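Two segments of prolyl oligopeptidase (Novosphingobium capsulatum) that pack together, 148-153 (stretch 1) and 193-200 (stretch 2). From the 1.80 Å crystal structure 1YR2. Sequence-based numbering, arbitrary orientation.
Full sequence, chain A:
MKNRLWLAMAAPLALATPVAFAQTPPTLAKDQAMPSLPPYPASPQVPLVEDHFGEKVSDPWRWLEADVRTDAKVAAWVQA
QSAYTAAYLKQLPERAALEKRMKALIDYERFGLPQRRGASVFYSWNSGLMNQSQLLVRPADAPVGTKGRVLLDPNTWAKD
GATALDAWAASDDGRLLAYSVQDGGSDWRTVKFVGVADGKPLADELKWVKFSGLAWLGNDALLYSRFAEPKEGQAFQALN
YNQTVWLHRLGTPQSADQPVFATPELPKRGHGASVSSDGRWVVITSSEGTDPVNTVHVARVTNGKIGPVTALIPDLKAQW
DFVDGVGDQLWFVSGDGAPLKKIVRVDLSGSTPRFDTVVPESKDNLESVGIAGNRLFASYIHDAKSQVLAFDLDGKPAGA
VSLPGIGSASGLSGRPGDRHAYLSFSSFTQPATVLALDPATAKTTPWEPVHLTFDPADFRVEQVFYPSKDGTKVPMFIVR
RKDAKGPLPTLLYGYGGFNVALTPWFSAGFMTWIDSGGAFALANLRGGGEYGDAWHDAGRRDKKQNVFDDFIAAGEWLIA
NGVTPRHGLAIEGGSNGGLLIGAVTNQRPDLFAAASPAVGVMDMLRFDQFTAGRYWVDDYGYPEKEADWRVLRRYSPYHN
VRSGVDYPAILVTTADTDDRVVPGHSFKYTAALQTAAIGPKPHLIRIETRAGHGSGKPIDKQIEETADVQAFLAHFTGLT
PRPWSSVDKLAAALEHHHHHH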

# COMPACT_ATOMS: atom_id res chain seq x y z
N GLY A 148 1.40 -15.45 -24.36
CA GLY A 148 0.24 -16.25 -24.05
C GLY A 148 -0.93 -15.95 -24.96
O GLY A 148 -0.96 -14.91 -25.57
N ARG A 149 -1.88 -16.87 -24.99
CA ARG A 149 -3.12 -16.73 -25.75
C ARG A 149 -4.15 -16.00 -24.89
O ARG A 149 -4.27 -16.27 -23.69
N VAL A 150 -4.87 -15.05 -25.48
CA VAL A 150 -5.90 -14.35 -24.76
C VAL A 150 -7.10 -15.26 -24.56
O VAL A 150 -7.78 -15.67 -25.49
N LEU A 151 -7.36 -15.56 -23.30
CA LEU A 151 -8.48 -16.36 -22.87
C LEU A 151 -9.68 -15.50 -22.53
O LEU A 151 -10.77 -15.82 -22.97
N LEU A 152 -9.50 -14.43 -21.74
CA LEU A 152 -10.51 -13.38 -21.60
C LEU A 152 -9.93 -12.01 -21.86
O LEU A 152 -8.82 -11.71 -21.44
N ASP A 153 -10.66 -11.17 -22.60
CA ASP A 153 -10.31 -9.78 -22.73
C ASP A 153 -11.48 -8.88 -22.32
O ASP A 153 -12.32 -8.51 -23.14
N PHE A 193 -18.49 -19.35 -17.62
CA PHE A 193 -17.47 -20.36 -17.81
C PHE A 193 -17.00 -20.32 -19.27
O PHE A 193 -17.77 -20.09 -20.21
N VAL A 194 -15.72 -20.62 -19.46
CA VAL A 194 -15.15 -20.78 -20.79
C VAL A 194 -14.37 -22.12 -20.83
O VAL A 194 -13.83 -22.58 -19.81
N GLY A 195 -14.40 -22.78 -21.98
CA GLY A 195 -13.56 -23.93 -22.24
C GLY A 195 -12.18 -23.42 -22.61
O GLY A 195 -12.00 -22.52 -23.42
N VAL A 196 -11.18 -23.99 -22.00
CA VAL A 196 -9.87 -23.42 -22.12
C VAL A 196 -9.22 -23.73 -23.47
O VAL A 196 -8.57 -22.86 -24.06
N ALA A 197 -9.36 -24.98 -23.95
CA ALA A 197 -8.75 -25.40 -25.22
C ALA A 197 -9.12 -24.45 -26.36
O ALA A 197 -8.25 -24.00 -27.10
N ASP A 198 -10.40 -24.14 -26.51
CA ASP A 198 -10.85 -23.27 -27.61
C ASP A 198 -11.23 -21.84 -27.23
O ASP A 198 -11.44 -21.00 -28.09
N GLY A 199 -11.33 -21.55 -25.94
CA GLY A 199 -11.67 -20.22 -25.50
C GLY A 199 -13.14 -19.85 -25.71
O GLY A 199 -13.47 -18.68 -25.60
N LYS A 200 -14.01 -20.83 -25.93
CA LYS A 200 -15.41 -20.54 -26.17
C LYS A 200 -16.27 -20.64 -24.92
O LYS A 200 -16.10 -21.58 -24.12

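The contact between these two segments of prolyl oligopeptidase is a small one in which a leucine-valine cluster is flanked by an arginine that clamps a single carbonyl of a turn, and it illustrates a general principle: a tight turn leaves backbone oxygens free to be read by a long side chain from a neighbouring segment. About 274 Å² is buried in all, counting both sides.

The apolar part centres on Leu-151, at the corner where the first stretch changes direction. Its CA-to-CB bond points sideways, but with chi1 t and chi2 p the end of the side chain comes nearer to the second stretch. CD1 of Leu-151 lies 4.1 Å from CG1 of Val-194, while CD2 of Leu-151 lies 4.4 Å from CG2 of Val-196, so the leucine packs against both valines; CD1 of Leu-151 is also 4.1 Å from O of Val-196. Val-194, chi1 p, points toward the first stretch from its strand; Val-196, chi1 t, is set sideways. Leu-152, with chi1 m and chi2 t, adds a looser contact, its CD2 standing 4.4 Å from CG1 of Val-194. Phe-193, the strand neighbour of Val-194, points away and takes no part.

The polar part belongs to Arg-149. Its CA-to-CB bond points toward the second stretch, and an extended start (chi1 t, chi2 t) followed by chi3 p carries the guanidinium to the turn. There both terminal nitrogens donate to the same acceptor: NH1 of Arg-149 to O of Val-196 at 2.8 Å and NH2 of Arg-149 to that O of Val-196 at 3.1 Å. The acceptor sits at the guanidinium edge, near its plane, as a forked pair of hydrogen bonds requires. Over one face lies the carbonyl of Ala-197, whose O is 3.7 Å from NH1 of Arg-149. The arginine partner is thus main chain, not a carboxylate.

The turn is organised from within. Gly-195 N donates to Lys-200 O at 3.0 Å, Gly-199 N makes a weak bond to Gly-195 O at 2.8 Å, and Lys-200 N donates to OD1 of Asp-198 at 3.1 Å. The Asp-198 side chain, chi1 p, therefore serves its own stretch, and its CA-to-CB bond points away from the other. Gly-199 has a positive phi, which by itself favours glycine; CD1 of Leu-151 lies 3.9 Å from CA of Gly-199, bringing the leucine against the turn backbone.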

# COMPACT_ATOMS: atom_id res chain seq x y z
CB ARG A 149 -3.61 -18.13 -26.15
CG ARG A 149 -5.02 -18.18 -26.69
CD ARG A 149 -5.38 -19.51 -27.27
NE ARG A 149 -5.11 -20.66 -26.37
CZ ARG A 149 -6.02 -21.27 -25.60
NH1 ARG A 149 -7.27 -20.81 -25.52
NH2 ARG A 149 -5.66 -22.34 -24.88
CB VAL A 150 -6.33 -13.09 -25.49
CG1 VAL A 150 -7.50 -12.41 -24.77
CG2 VAL A 150 -5.11 -12.16 -25.65
CB LEU A 151 -8.06 -17.23 -21.67
CG LEU A 151 -9.11 -18.24 -21.21
CD1 LEU A 151 -9.56 -19.22 -22.35
CD2 LEU A 151 -8.56 -19.04 -20.03
CB LEU A 152 -11.13 -13.39 -20.20
CG LEU A 152 -11.70 -14.70 -19.64
CD1 LEU A 152 -11.94 -14.55 -18.15
CD2 LEU A 152 -12.96 -15.02 -20.39
CB ASP A 153 -9.87 -9.43 -24.13
CG ASP A 153 -9.25 -8.04 -24.20
OD1 ASP A 153 -9.45 -7.24 -23.25
OD2 ASP A 153 -8.50 -7.69 -25.12
CB PHE A 193 -18.05 -21.75 -17.48
CG PHE A 193 -18.58 -21.91 -16.06
CD1 PHE A 193 -19.86 -21.51 -15.72
CD2 PHE A 193 -17.78 -22.51 -15.07
CE1 PHE A 193 -20.33 -21.64 -14.44
CE2 PHE A 193 -18.25 -22.69 -13.80
CZ PHE A 193 -19.51 -22.26 -13.45
CB VAL A 194 -14.26 -19.56 -21.11
CG1 VAL A 194 -13.08 -19.45 -20.18
CG2 VAL A 194 -13.79 -19.56 -22.50
CB VAL A 196 -8.97 -23.89 -20.96
CG1 VAL A 196 -7.57 -23.46 -21.17
CG2 VAL A 196 -9.49 -23.32 -19.62
CB ALA A 197 -9.15 -26.84 -25.59
CB ASP A 198 -11.99 -23.89 -28.41
CG ASP A 198 -13.22 -24.21 -27.56
OD1 ASP A 198 -13.32 -23.82 -26.36
OD2 ASP A 198 -14.15 -24.90 -28.05
CB LYS A 200 -15.96 -21.48 -27.25
CG LYS A 200 -15.48 -21.10 -28.66
CD LYS A 200 -15.43 -22.30 -29.58
CE LYS A 200 -15.19 -21.92 -31.06
NZ LYS A 200 -14.34 -22.96 -31.77